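Local coordinates for protein haloacid dehalogenase (Pseudomonas aeruginosa, PDB 3UMC) that probably hydrolyses the carbon-halogen bond of L-2-haloacids, as a dehalogenase of the haloacid dehalogenase-like hydrolase superfamily, at residues H171-P176 / N200-A205; V178-C183 / R207-K212. All coordinates share one frame; numbering follows the deposited sequence.

Contact 1 of 2, residues H171-P176 / N200-A205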
loop_
_atom_site.group_PDB
_atom_site.type_symbol
_atom_site.label_atom_id
_atom_site.label_comp_id
_atom_site.label_asym_id
_atom_site.label_seq_id
_atom_site.Cartn_x
_atom_site.Cartn_y
_atom_site.Cartn_z
ATOM N N HIS A 171 5.828 -15.024 2.637
ATOM C CA HIS A 171 5.866 -15.653 3.954
ATOM C C HIS A 171 4.598 -15.294 4.741
ATOM O O HIS A 171 4.046 -14.191 4.568
ATOM C CB HIS A 171 7.088 -15.164 4.707
ATOM C CG HIS A 171 8.373 -15.808 4.283
ATOM N ND1 HIS A 171 8.849 -16.976 4.856
ATOM C CD2 HIS A 171 9.311 -15.421 3.380
ATOM C CE1 HIS A 171 10.018 -17.278 4.318
ATOM N NE2 HIS A 171 10.328 -16.345 3.437
ATOM N N TYR A 172 4.127 -16.210 5.592
ATOM C CA TYR A 172 3.060 -15.935 6.546
ATOM C C TYR A 172 3.680 -15.644 7.893
ATOM O O TYR A 172 4.718 -16.221 8.252
ATOM C CB TYR A 172 2.090 -17.114 6.694
ATOM C CG TYR A 172 1.222 -17.269 5.473
ATOM C CD1 TYR A 172 0.242 -16.328 5.206
ATOM C CD2 TYR A 172 1.433 -18.300 4.536
ATOM C CE1 TYR A 172 -0.527 -16.420 4.126
ATOM C CE2 TYR A 172 0.633 -18.377 3.404
ATOM C CZ TYR A 172 -0.339 -17.434 3.223
ATOM O OH TYR A 172 -1.175 -17.410 2.160
ATOM N N LYS A 173 3.035 -14.756 8.649
ATOM C CA LYS A 173 3.472 -14.432 9.999
ATOM C C LYS A 173 3.377 -15.741 10.770
ATOM O O LYS A 173 2.539 -16.568 10.442
ATOM C CB LYS A 173 2.548 -13.407 10.637
ATOM C CG LYS A 173 2.537 -12.053 9.963
ATOM C CD LYS A 173 1.829 -10.935 10.792
ATOM C CE LYS A 173 0.343 -11.139 10.852
ATOM N NZ LYS A 173 -0.347 -10.084 11.647
ATOM N N PRO A 174 4.212 -15.939 11.785
ATOM C CA PRO A 174 5.221 -15.093 12.274
ATOM C C PRO A 174 6.637 -15.323 11.623
ATOM O O PRO A 174 7.617 -15.046 12.267
ATOM C CB PRO A 174 5.249 -15.467 13.755
ATOM C CG PRO A 174 5.147 -17.040 13.674
ATOM C CD PRO A 174 4.087 -17.173 12.603
ATOM N N ASP A 175 6.749 -15.747 10.363
ATOM C CA ASP A 175 8.081 -15.785 9.747
ATOM C C ASP A 175 8.634 -14.386 9.867
ATOM O O ASP A 175 7.899 -13.379 9.668
ATOM C CB ASP A 175 8.028 -16.171 8.279
ATOM C CG ASP A 175 7.630 -17.608 8.071
ATOM O OD1 ASP A 175 7.592 -18.327 9.105
ATOM O OD2 ASP A 175 7.312 -18.014 6.892
ATOM N N PRO A 176 9.900 -14.288 10.205
ATOM C CA PRO A 176 10.521 -13.027 10.416
ATOM C C PRO A 176 10.590 -12.144 9.167
ATOM O O PRO A 176 10.716 -10.920 9.286
ATOM C CB PRO A 176 11.910 -13.379 10.902
ATOM C CG PRO A 176 12.069 -14.795 10.715
ATOM C CD PRO A 176 10.763 -15.434 10.521
ATOM N N ASN A 200 -0.959 -12.444 21.065
ATOM C CA ASN A 200 0.376 -12.384 21.676
ATOM C C ASN A 200 1.457 -13.023 20.803
ATOM O O ASN A 200 2.579 -12.568 20.897
ATOM C CB ASN A 200 0.400 -13.079 23.044
ATOM C CG ASN A 200 -0.275 -12.232 24.142
ATOM O OD1 ASN A 200 0.324 -11.333 24.731
ATOM N ND2 ASN A 200 -1.516 -12.555 24.432
ATOM N N TYR A 201 1.119 -14.061 19.985
ATOM C CA TYR A 201 2.124 -14.743 19.177
ATOM C C TYR A 201 2.750 -13.766 18.178
ATOM O O TYR A 201 3.920 -13.829 17.877
ATOM C CB TYR A 201 1.556 -15.985 18.427
ATOM C CG TYR A 201 1.034 -15.597 17.075
ATOM C CD1 TYR A 201 1.883 -15.577 15.978
ATOM C CD2 TYR A 201 -0.294 -15.118 16.907
ATOM C CE1 TYR A 201 1.420 -15.133 14.710
ATOM C CE2 TYR A 201 -0.765 -14.701 15.660
ATOM C CZ TYR A 201 0.101 -14.702 14.567
ATOM O OH TYR A 201 -0.306 -14.269 13.318
ATOM N N ASP A 202 1.949 -12.829 17.692
ATOM C CA ASP A 202 2.387 -11.845 16.710
ATOM C C ASP A 202 3.323 -10.819 17.304
ATOM O O ASP A 202 4.339 -10.395 16.706
ATOM C CB ASP A 202 1.123 -11.140 16.158
ATOM C CG ASP A 202 1.299 -10.582 14.739
ATOM O OD1 ASP A 202 2.347 -10.759 14.086
ATOM O OD2 ASP A 202 0.339 -9.936 14.290
ATOM N N LEU A 203 2.951 -10.388 18.509
ATOM C CA LEU A 203 3.686 -9.401 19.236
ATOM C C LEU A 203 5.055 -10.019 19.694
ATOM O O LEU A 203 6.068 -9.352 19.753
ATOM C CB LEU A 203 2.837 -8.967 20.406
ATOM C CG LEU A 203 1.563 -8.167 20.076
ATOM C CD1 LEU A 203 0.930 -7.814 21.388
ATOM C CD2 LEU A 203 1.894 -6.844 19.303
ATOM N N LYS A 204 5.034 -11.279 20.042
ATOM C CA LYS A 204 6.246 -11.977 20.516
ATOM C C LYS A 204 7.270 -12.030 19.371
ATOM O O LYS A 204 8.460 -11.688 19.558
ATOM C CB LYS A 204 5.842 -13.357 21.030
ATOM C CG LYS A 204 7.029 -14.294 21.514
ATOM C CD LYS A 204 6.588 -15.730 21.524
ATOM C CE LYS A 204 7.725 -16.731 21.894
ATOM N NZ LYS A 204 9.145 -16.182 21.757
ATOM N N ALA A 205 6.801 -12.402 18.172
ATOM C CA ALA A 205 7.691 -12.430 16.998
ATOM C C ALA A 205 8.241 -11.036 16.641
ATOM O O ALA A 205 9.414 -10.906 16.388
ATOM C CB ALA A 205 6.999 -13.081 15.804
#
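Lys-173 reaches across to Asp-202 at the C-terminal ends of the parallel strands of this HAD-type Rossmann-like fold, joining the loop ahead of helix 176-186 to helix 200-208. Its NZ forms a salt bridge with Asp-202 OD2 at 2.7 Å, meeting the oxygen on its syn side but 31° out of the carboxylate plane. The chain bends at chi3 (-70°), which swings CE and NZ round towards OD2, while CD, nearer the backbone, packs 3.3 Å from Asp-202 OD1; the two side chains meet at a slant. The ammonium is also held by a salt bridge to Asp-28 and by the carbonyl of Leu-141; a lysine between two carboxylates is typical of HAD active sites, and this one probably plays that part. On Asp-202, OD1 is taken by the hydroxyl of Tyr-179, so both carboxylate oxygens have a partner. Back in the loop, His-171 ND1 donates to Asp-175 OD2 (2.8 Å), while Arg-76 forms a salt bridge with OD1. The outer side of the contact is apolar. A cis peptide bond precedes Pro-174, whose CB lies in the plane of the Tyr-201 ring, 4.0 Å from CE1 at its edge, and rests 3.6 Å from Ala-205 CB.

Contact 2 of 2, residues V178-C183 / R207-K212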
loop_
_atom_site.group_PDB
_atom_site.type_symbol
_atom_site.label_atom_id
_atom_site.label_comp_id
_atom_site.label_asym_id
_atom_site.label_seq_id
_atom_site.Cartn_x
_atom_site.Cartn_y
_atom_site.Cartn_z
ATOM N N VAL A 178 8.313 -11.256 7.270
ATOM C CA VAL A 178 7.142 -10.384 7.173
ATOM C C VAL A 178 7.438 -9.061 7.859
ATOM O O VAL A 178 7.374 -7.991 7.248
ATOM C CB VAL A 178 5.861 -11.043 7.737
ATOM C CG1 VAL A 178 4.661 -10.006 7.693
ATOM C CG2 VAL A 178 5.509 -12.352 6.903
ATOM N N TYR A 179 7.843 -9.144 9.117
ATOM C CA TYR A 179 8.150 -7.966 9.922
ATOM C C TYR A 179 9.294 -7.229 9.333
ATOM O O TYR A 179 9.279 -5.963 9.251
ATOM C CB TYR A 179 8.428 -8.338 11.374
ATOM C CG TYR A 179 7.432 -9.295 11.949
ATOM C CD1 TYR A 179 6.189 -8.838 12.405
ATOM C CD2 TYR A 179 7.677 -10.697 11.951
ATOM C CE1 TYR A 179 5.234 -9.724 12.881
ATOM C CE2 TYR A 179 6.748 -11.563 12.442
ATOM C CZ TYR A 179 5.522 -11.070 12.949
ATOM O OH TYR A 179 4.551 -11.944 13.403
ATOM N N LEU A 180 10.313 -7.974 8.912
ATOM C CA LEU A 180 11.507 -7.329 8.405
ATOM C C LEU A 180 11.207 -6.709 7.074
ATOM O O LEU A 180 11.692 -5.642 6.792
ATOM C CB LEU A 180 12.692 -8.337 8.255
ATOM C CG LEU A 180 13.199 -9.007 9.513
ATOM C CD1 LEU A 180 14.112 -10.262 9.148
ATOM C CD2 LEU A 180 13.858 -8.015 10.381
ATOM N N GLY A 181 10.451 -7.396 6.218
ATOM C CA GLY A 181 10.077 -6.805 4.935
ATOM C C GLY A 181 9.259 -5.507 5.073
ATOM O O GLY A 181 9.501 -4.521 4.358
ATOM N N ALA A 182 8.336 -5.491 6.028
ATOM C CA ALA A 182 7.499 -4.303 6.279
ATOM C C ALA A 182 8.393 -3.127 6.587
ATOM O O ALA A 182 8.215 -2.066 5.997
ATOM C CB ALA A 182 6.604 -4.520 7.398
ATOM N N CYS A 183 9.346 -3.330 7.498
ATOM C CA CYS A 183 10.242 -2.256 7.899
ATOM C C CYS A 183 11.137 -1.822 6.781
ATOM O O CYS A 183 11.413 -0.634 6.633
ATOM C CB CYS A 183 11.108 -2.628 9.093
ATOM S SG CYS A 183 10.130 -3.051 10.662
ATOM N N ARG A 207 8.571 -8.311 18.674
ATOM C CA ARG A 207 9.533 -7.907 19.731
ATOM C C ARG A 207 10.935 -8.518 19.527
ATOM O O ARG A 207 11.938 -7.845 19.698
ATOM C CB ARG A 207 9.079 -8.311 21.124
ATOM C CG ARG A 207 10.014 -7.881 22.234
ATOM C CD ARG A 207 9.338 -7.962 23.581
ATOM N NE ARG A 207 8.758 -6.654 23.948
ATOM C CZ ARG A 207 8.234 -6.369 25.136
ATOM N NH1 ARG A 207 8.073 -7.297 26.048
ATOM N NH2 ARG A 207 7.859 -5.140 25.395
ATOM N N ALA A 208 10.988 -9.789 19.211
ATOM C CA ALA A 208 12.290 -10.459 19.008
ATOM C C ALA A 208 13.073 -9.848 17.835
ATOM O O ALA A 208 14.256 -10.018 17.774
ATOM C CB ALA A 208 12.085 -11.911 18.803
ATOM N N LEU A 209 12.418 -9.125 16.916
ATOM C CA LEU A 209 13.107 -8.521 15.807
ATOM C C LEU A 209 13.342 -7.042 16.032
ATOM O O LEU A 209 13.774 -6.339 15.142
ATOM C CB LEU A 209 12.336 -8.752 14.516
ATOM C CG LEU A 209 12.112 -10.228 14.137
ATOM C CD1 LEU A 209 11.043 -10.405 13.070
ATOM C CD2 LEU A 209 13.442 -10.876 13.610
ATOM N N GLY A 210 13.088 -6.568 17.239
ATOM C CA GLY A 210 13.396 -5.192 17.630
ATOM C C GLY A 210 12.166 -4.250 17.506
ATOM O O GLY A 210 12.264 -3.053 17.750
ATOM N N LEU A 211 11.012 -4.760 17.106
ATOM C CA LEU A 211 9.811 -3.874 16.999
ATOM C C LEU A 211 9.193 -3.498 18.363
ATOM O O LEU A 211 9.224 -4.233 19.306
ATOM C CB LEU A 211 8.748 -4.467 16.046
ATOM C CG LEU A 211 9.046 -4.366 14.548
ATOM C CD1 LEU A 211 9.944 -5.572 14.073
ATOM C CD2 LEU A 211 7.787 -4.364 13.658
ATOM N N LYS A 212 8.616 -2.307 18.444
ATOM C CA LYS A 212 7.767 -1.926 19.576
ATOM C C LYS A 212 6.439 -2.699 19.426
ATOM O O LYS A 212 6.106 -3.171 18.303
ATOM C CB LYS A 212 7.552 -0.435 19.571
ATOM C CG LYS A 212 8.825 0.473 19.698
ATOM C CD LYS A 212 9.656 0.080 20.894
ATOM C CE LYS A 212 10.732 1.175 21.190
ATOM N NZ LYS A 212 11.827 1.174 20.169
#
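Leu-209 meets Tyr-179 with a single methyl group: CD1 lies 3.6 Å from the ring atom CD2 and 3.7 Å from CB of the tyrosine, with the two side chains crossing at about a right angle. The methyl approaches the ring obliquely, close to where the ring joins the chain. With CG anti to its own carbonyl carbon (chi1 -46°), Tyr-179 sends its phenol end away from 207-212, and its hydroxyl is hydrogen-bonded to Asp-202. The other branch of Leu-209 makes a looser apolar contact, CD2 to Leu-180 CD2 at 4.3 Å, on the more exposed side.

Leu-211 fills the deeper side and divides its methyls between two residues one helical turn apart. CD1 comes within 4.2 Å of Tyr-179 CB, and CD2 within 4.0 Å of Cys-183 SG. Between the two leucines the chain turns through Gly-210, the positive-phi residue (97°) of a Schellman motif that ends helix 200-208; its N bonds to Arg-207 O, and Leu-211 N to Ala-206 O. Both leucines thus face helix 176-186 although the backbone has changed course. On the sheet side, Leu-211 packs on Leu-26 of strand 24-27 and, like Cys-183, on Val-193 of strand 193-197, just before the chain enters strand 212-216.

In the fold
Both contacts join helix 176-186, or the loop leading into it, to helix 200-208 and the turn that ends it, and their centres are about 9 Å apart. Contact 1 is partly buried and mixed, with a charged pair on its inner side and proline, tyrosine and alanine packing on its outer one. Contact 2 is the more buried, relies on apolar side chains alone, and lies farther from the centre of the chain. Tyr-179 connects them: its ring belongs to contact 2, while its OH lies 2.6 Å from Asp-202 OD1 of contact 1, a probable hydrogen bond. Packing of the ring in 178-183 / 207-212 is therefore consistent with the hydroxyl helping to position that carboxylate.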